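Local structure of sulfurtransferase (Azotobacter vinelandii, 1E0C) at residues F98-L101 against L102-G106; G115-T118 against A119-A122; G219-P222 against D223-I226. The protein probably transfers sulfur from thiosulfate to cyanide, as a rhodanese built of two rhodanese-like domains. One frame throughout, in Å; residues are numbered along the deposited sequence.

From the N terminus, the chain meets the three contacts in series. None nests in another and none cross. Contact 1 is the C-terminal half of helix 93-104 and its end, on the crossover between parallel strands 83-87 and 110-113. Contact 2 is the short helix 116-122 after strand 110-113, with G115 and G116 at its N-terminal side. Both lie in the first rhodanese-like domain, with centres about 23 Å apart. Contact 3 lies in the second rhodanese-like domain and closes a tight turn between helix 211-217 and strand 225-228. Its nearest atoms are about 10 Å from contact 1 and 19 Å from contact 2. Contact 1 also reaches the second domain, through W100 and D103.

Contact 1 of 3, residues F98-L101 against L102-G106; sequences FIWL and LDVIG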
loop_
_atom_site.group_PDB
_atom_site.type_symbol
_atom_site.label_atom_id
_atom_site.label_comp_id
_atom_site.label_asym_id
_atom_site.label_seq_id
_atom_site.Cartn_x
_atom_site.Cartn_y
_atom_site.Cartn_z
ATOM N N PHE A 98 1.884 -1.834 -2.825
ATOM C CA PHE A 98 2.396 -1.775 -4.202
ATOM C C PHE A 98 2.394 -0.347 -4.708
ATOM O O PHE A 98 3.309 0.117 -5.391
ATOM C CB PHE A 98 1.564 -2.705 -5.095
ATOM C CG PHE A 98 2.124 -2.772 -6.495
ATOM C CD1 PHE A 98 3.125 -3.689 -6.797
ATOM C CD2 PHE A 98 1.664 -1.919 -7.481
ATOM C CE1 PHE A 98 3.634 -3.740 -8.087
ATOM C CE2 PHE A 98 2.190 -1.959 -8.755
ATOM C CZ PHE A 98 3.177 -2.882 -9.058
ATOM N N ILE A 99 1.409 0.454 -4.278
ATOM C CA ILE A 99 1.396 1.869 -4.656
ATOM C C ILE A 99 2.538 2.618 -4.004
ATOM O O ILE A 99 3.164 3.487 -4.625
ATOM C CB ILE A 99 0.019 2.494 -4.332
ATOM C CG1 ILE A 99 -0.946 2.051 -5.445
ATOM C CG2 ILE A 99 0.101 4.007 -4.259
ATOM C CD1 ILE A 99 -2.407 2.275 -5.166
ATOM N N TRP A 100 2.883 2.241 -2.770
ATOM C CA TRP A 100 4.092 2.832 -2.159
ATOM C C TRP A 100 5.313 2.453 -2.990
ATOM O O TRP A 100 6.166 3.296 -3.271
ATOM C CB TRP A 100 4.198 2.380 -0.707
ATOM C CG TRP A 100 5.573 2.478 -0.123
ATOM C CD1 TRP A 100 6.227 3.594 0.300
ATOM C CD2 TRP A 100 6.473 1.378 0.085
ATOM N NE1 TRP A 100 7.474 3.262 0.775
ATOM C CE2 TRP A 100 7.645 1.904 0.656
ATOM C CE3 TRP A 100 6.385 0.002 -0.144
ATOM C CZ2 TRP A 100 8.741 1.105 0.976
ATOM C CZ3 TRP A 100 7.460 -0.797 0.193
ATOM C CH2 TRP A 100 8.625 -0.243 0.748
ATOM N N LEU A 101 5.350 1.225 -3.530
ATOM C CA LEU A 101 6.469 0.860 -4.411
ATOM C C LEU A 101 6.458 1.676 -5.691
ATOM O O LEU A 101 7.499 2.043 -6.237
ATOM C CB LEU A 101 6.472 -0.633 -4.718
ATOM C CG LEU A 101 6.972 -1.570 -3.616
ATOM C CD1 LEU A 101 6.865 -3.021 -4.072
ATOM C CD2 LEU A 101 8.421 -1.243 -3.242
ATOM N N LEU A 102 5.268 1.972 -6.226
ATOM C CA LEU A 102 5.189 2.846 -7.396
ATOM C C LEU A 102 5.760 4.221 -7.089
ATOM O O LEU A 102 6.462 4.818 -7.909
ATOM C CB LEU A 102 3.744 2.963 -7.871
ATOM C CG LEU A 102 3.136 1.708 -8.512
ATOM C CD1 LEU A 102 1.686 2.002 -8.892
ATOM C CD2 LEU A 102 3.931 1.315 -9.762
ATOM N N ASP A 103 5.531 4.724 -5.863
ATOM C CA ASP A 103 6.176 5.992 -5.500
ATOM C C ASP A 103 7.693 5.811 -5.402
ATOM O O ASP A 103 8.448 6.678 -5.830
ATOM C CB ASP A 103 5.649 6.479 -4.142
ATOM C CG ASP A 103 4.232 7.024 -4.278
ATOM O OD1 ASP A 103 3.878 7.447 -5.394
ATOM O OD2 ASP A 103 3.525 7.022 -3.252
ATOM N N VAL A 104 8.118 4.663 -4.890
ATOM C CA VAL A 104 9.547 4.367 -4.786
ATOM C C VAL A 104 10.217 4.361 -6.153
ATOM O O VAL A 104 11.326 4.884 -6.282
ATOM C CB VAL A 104 9.810 3.054 -4.049
ATOM C CG1 VAL A 104 11.280 2.637 -4.147
ATOM C CG2 VAL A 104 9.433 3.172 -2.569
ATOM N N ILE A 105 9.549 3.846 -7.189
ATOM C CA ILE A 105 10.157 3.858 -8.519
ATOM C C ILE A 105 9.862 5.108 -9.312
ATOM O O ILE A 105 10.285 5.245 -10.466
ATOM C CB ILE A 105 9.818 2.597 -9.325
ATOM C CG1 ILE A 105 8.373 2.624 -9.833
ATOM C CG2 ILE A 105 10.067 1.360 -8.474
ATOM C CD1 ILE A 105 8.100 1.538 -10.868
ATOM N N GLY A 106 9.171 6.080 -8.714
ATOM C CA GLY A 106 8.947 7.360 -9.362
ATOM C C GLY A 106 7.769 7.346 -10.324
ATOM O O GLY A 106 7.636 8.279 -11.124
#
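L102, D103, V104 and I105 each donate their backbone N-H to the carbonyl four residues back, from F98 O to L101 O, with N to O distances of 2.8 to 2.9 Å. This is the C-terminal half of helix 93-104 and its end, in the helix of a right-handed beta-alpha-beta crossover in the first rhodanese-like domain. A Schellman motif ends it. G106 takes positive phi (83°), and its N bonds back to D103 O.

Two side-chain pairs run along this part of the helix on different sides. On the side toward the sheet, F98 and L102 meet obliquely, with ring atom CE2 of F98 3.8 Å from L102 CG. F98 CG stands anti to its own N (chi1 -175°), which carries the ring along the helix to the leucine branch. Both residues pack on Y84 of strand 83-87, and I99 packs on V86 of the same strand.

W100 and D103 reach toward the second domain. D103 OD2 bonds to Y240 OH there and OD1 to Y110 OH of strand 110-113, while W100 NE1 bonds to T148 OG1 and its indole meets H233 and Y240 edge-to-face. V104 lies alongside W100 and points the same way. Its CG2 sits over one face of the indole in a CH-pi contact, 4.1 Å from the five-ring centroid and 21° off the ring normal.

Contact 2 of 3, residues G115-T118 against A119-A122; sequences GGLT and AWLA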
loop_
_atom_site.group_PDB
_atom_site.type_symbol
_atom_site.label_atom_id
_atom_site.label_comp_id
_atom_site.label_asym_id
_atom_site.label_seq_id
_atom_site.Cartn_x
_atom_site.Cartn_y
_atom_site.Cartn_z
ATOM N N GLY A 115 -12.007 -1.252 -2.898
ATOM C CA GLY A 115 -12.550 -2.542 -2.506
ATOM C C GLY A 115 -11.953 -3.696 -3.315
ATOM O O GLY A 115 -12.290 -4.860 -3.088
ATOM N N GLY A 116 -11.074 -3.379 -4.252
ATOM C CA GLY A 116 -10.368 -4.378 -5.033
ATOM C C GLY A 116 -11.276 -5.460 -5.590
ATOM O O GLY A 116 -12.383 -5.220 -6.076
ATOM N N LEU A 117 -10.796 -6.701 -5.544
ATOM C CA LEU A 117 -11.571 -7.822 -6.089
ATOM C C LEU A 117 -12.853 -8.054 -5.314
ATOM O O LEU A 117 -13.829 -8.592 -5.845
ATOM C CB LEU A 117 -10.704 -9.088 -6.084
ATOM C CG LEU A 117 -11.314 -10.297 -6.811
ATOM C CD1 LEU A 117 -11.260 -10.088 -8.318
ATOM C CD2 LEU A 117 -10.553 -11.563 -6.432
ATOM N N THR A 118 -12.842 -7.783 -4.006
ATOM C CA THR A 118 -14.058 -7.953 -3.206
ATOM C C THR A 118 -15.201 -7.145 -3.821
ATOM O O THR A 118 -16.273 -7.696 -4.066
ATOM C CB THR A 118 -13.820 -7.468 -1.761
ATOM O OG1 THR A 118 -12.555 -7.996 -1.328
ATOM C CG2 THR A 118 -14.910 -7.987 -0.832
ATOM N N ALA A 119 -14.947 -5.883 -4.127
ATOM C CA ALA A 119 -15.974 -5.020 -4.712
ATOM C C ALA A 119 -16.297 -5.441 -6.141
ATOM O O ALA A 119 -17.458 -5.451 -6.555
ATOM C CB ALA A 119 -15.511 -3.567 -4.664
ATOM N N TRP A 120 -15.274 -5.826 -6.895
ATOM C CA TRP A 120 -15.462 -6.333 -8.253
ATOM C C TRP A 120 -16.395 -7.543 -8.246
ATOM O O TRP A 120 -17.373 -7.577 -8.999
ATOM C CB TRP A 120 -14.107 -6.745 -8.853
ATOM C CG TRP A 120 -14.152 -7.050 -10.323
ATOM C CD1 TRP A 120 -14.315 -8.278 -10.898
ATOM C CD2 TRP A 120 -13.984 -6.119 -11.397
ATOM N NE1 TRP A 120 -14.285 -8.156 -12.272
ATOM C CE2 TRP A 120 -14.054 -6.851 -12.601
ATOM C CE3 TRP A 120 -13.779 -4.736 -11.465
ATOM C CZ2 TRP A 120 -13.958 -6.234 -13.845
ATOM C CZ3 TRP A 120 -13.660 -4.129 -12.697
ATOM C CH2 TRP A 120 -13.759 -4.884 -13.883
ATOM N N LEU A 121 -16.110 -8.518 -7.386
ATOM C CA LEU A 121 -16.937 -9.719 -7.315
ATOM C C LEU A 121 -18.334 -9.409 -6.782
ATOM O O LEU A 121 -19.325 -10.006 -7.225
ATOM C CB LEU A 121 -16.298 -10.792 -6.452
ATOM C CG LEU A 121 -14.972 -11.402 -6.918
ATOM C CD1 LEU A 121 -14.317 -12.159 -5.770
ATOM C CD2 LEU A 121 -15.203 -12.332 -8.103
ATOM N N ALA A 122 -18.418 -8.483 -5.827
ATOM C CA ALA A 122 -19.723 -8.158 -5.247
ATOM C C ALA A 122 -20.671 -7.646 -6.329
ATOM O O ALA A 122 -21.887 -7.796 -6.202
ATOM C CB ALA A 122 -19.602 -7.151 -4.119
#
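The backbone of G115-T118 bonds to that of A119-A122 through four successive i to i+4 hydrogen bonds. The middle two are W120 N to G116 O at 3.1 Å and L121 N to L117 O at 2.8 Å. The first is turned differently from the rest. A119 N meets G115 O at 3.0 Å, but from above the carbonyl plane and 58° out of it. The N-H still points well at the oxygen (165°). G115 and G116 both have positive phi. G115 CA lies 3.8 Å from A119 CB, close against it.

The apolar contact is carried by L117 and L121, one turn apart. They cross obliquely, and L117 CG lies 3.7 Å from L121 CD1. L117 swings its CG anti to its own N (chi1 -172°), while L121 CG is anti to its carbonyl carbon. The two branches therefore lean together over the L117 carbonyl, and L121 CG comes to 3.2 Å from L117 O. R35 of helix 33-38 packs against both leucines.

Polar and aromatic links lead outward. W120 NE1 bonds to P126 O, tying the indole to the chain beyond the helix. The ring packs on P13, L16 and Q17 of helix 13-17, and A119 also touches P13. L117 adds a backbone bond to D88.

Together these contacts make up the short helix 116-122, with G115 and G116 at its N-terminal side, just after strand 110-113 of the parallel sheet in a rhodanese-like alpha/beta domain.

Contact 3 of 3, residues G219-P222 against D223-I226; sequences GITP and DKEI
T221 O accepts the backbone N-H of K224 at 3.1 Å and closes a type I beta turn over P222 and D223. This turn leads from helix 211-217 into strand 225-228 of the second rhodanese-like domain.

A side-chain bond braces the same turn. T221 OG1 donates to D223 OD1 at 2.6 Å, on the syn side of the carboxylate and 30° out of its plane. Both T221 OG1 and D223 CG lie between their own N and carbonyl carbon (chi1 54° and 61°), which lets the hydroxyl and the carboxylate meet. The K224 chain runs extended from the turn past T221. Its NZ reaches G219 O at 3.0 Å, in the carbonyl plane and on a lone pair. The lysine thus ties the turn back to the helix end.

Next to the turn, I220 and I226 form an apolar pair. They cross at about a right angle, with I220 CG2 3.8 Å from I226 CD1. The same CD1 is 3.6 Å from T221 O. I220 also packs on W166 and L215, and I226 on A164 and Y248, whose OH bonds to I220 O.

Further out, G219 is the C-prime residue of the Schellman motif that ends the helix, with I220 N bonded to L215 O and G219 N to E216 O. On the far side of the turn, a water lies 2.9 Å from P222 O and 2.9 Å from K224 O, placed to bond to either.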
loop_
_atom_site.group_PDB
_atom_site.type_symbol
_atom_site.label_atom_id
_atom_site.label_comp_id
_atom_site.label_asym_id
_atom_site.label_seq_id
_atom_site.Cartn_x
_atom_site.Cartn_y
_atom_site.Cartn_z
ATOM N N GLY A 219 -5.882 13.191 15.067
ATOM C CA GLY A 219 -4.859 14.187 14.803
ATOM C C GLY A 219 -4.058 13.849 13.548
ATOM O O GLY A 219 -2.993 14.418 13.320
ATOM N N ILE A 220 -4.591 12.940 12.733
ATOM C CA ILE A 220 -3.927 12.592 11.465
ATOM C C ILE A 220 -4.489 13.511 10.385
ATOM O O ILE A 220 -5.536 13.246 9.795
ATOM C CB ILE A 220 -4.143 11.117 11.115
ATOM C CG1 ILE A 220 -3.570 10.199 12.197
ATOM C CG2 ILE A 220 -3.552 10.772 9.749
ATOM C CD1 ILE A 220 -4.114 8.780 12.159
ATOM N N THR A 221 -3.897 14.693 10.273
ATOM C CA THR A 221 -4.392 15.769 9.423
ATOM C C THR A 221 -3.328 16.147 8.399
ATOM O O THR A 221 -2.145 15.865 8.625
ATOM C CB THR A 221 -4.729 17.009 10.284
ATOM O OG1 THR A 221 -3.571 17.344 11.063
ATOM C CG2 THR A 221 -5.879 16.685 11.229
ATOM N N PRO A 222 -3.741 16.663 7.256
ATOM C CA PRO A 222 -2.855 16.865 6.122
ATOM C C PRO A 222 -1.774 17.901 6.312
ATOM O O PRO A 222 -0.768 17.887 5.586
ATOM C CB PRO A 222 -3.789 17.219 4.975
ATOM C CG PRO A 222 -5.029 17.728 5.637
ATOM C CD PRO A 222 -5.167 16.917 6.899
ATOM N N ASP A 223 -1.898 18.752 7.331
ATOM C CA ASP A 223 -0.900 19.757 7.651
ATOM C C ASP A 223 0.267 19.157 8.434
ATOM O O ASP A 223 1.223 19.849 8.749
ATOM C CB ASP A 223 -1.525 20.876 8.516
ATOM C CG ASP A 223 -2.057 20.314 9.818
ATOM O OD1 ASP A 223 -3.073 19.584 9.765
ATOM O OD2 ASP A 223 -1.458 20.560 10.887
ATOM N N LYS A 224 0.188 17.863 8.733
ATOM C CA LYS A 224 1.280 17.172 9.390
ATOM C C LYS A 224 1.919 16.176 8.411
ATOM O O LYS A 224 1.233 15.627 7.557
ATOM C CB LYS A 224 0.777 16.378 10.601
ATOM C CG LYS A 224 0.273 17.265 11.737
ATOM C CD LYS A 224 -0.243 16.378 12.869
ATOM C CE LYS A 224 -0.676 17.218 14.060
ATOM N NZ LYS A 224 -1.511 16.420 15.000
ATOM N N GLU A 225 3.204 15.905 8.648
ATOM C CA GLU A 225 3.789 14.767 7.901
ATOM C C GLU A 225 3.171 13.514 8.528
ATOM O O GLU A 225 3.087 13.447 9.759
ATOM C CB GLU A 225 5.300 14.757 8.165
ATOM C CG GLU A 225 5.972 13.515 7.561
ATOM C CD GLU A 225 7.452 13.516 7.930
ATOM O OE1 GLU A 225 7.758 13.774 9.110
ATOM O OE2 GLU A 225 8.275 13.294 7.025
ATOM N N ILE A 226 2.673 12.602 7.710
ATOM C CA ILE A 226 2.107 11.354 8.192
ATOM C C ILE A 226 3.104 10.214 7.942
ATOM O O ILE A 226 3.443 9.951 6.788
ATOM C CB ILE A 226 0.811 10.981 7.450
ATOM C CG1 ILE A 226 -0.167 12.169 7.439
ATOM C CG2 ILE A 226 0.153 9.768 8.097
ATOM C CD1 ILE A 226 -0.432 12.723 8.825
HETATM O O HOH W 1 0.400 15.395 4.821
#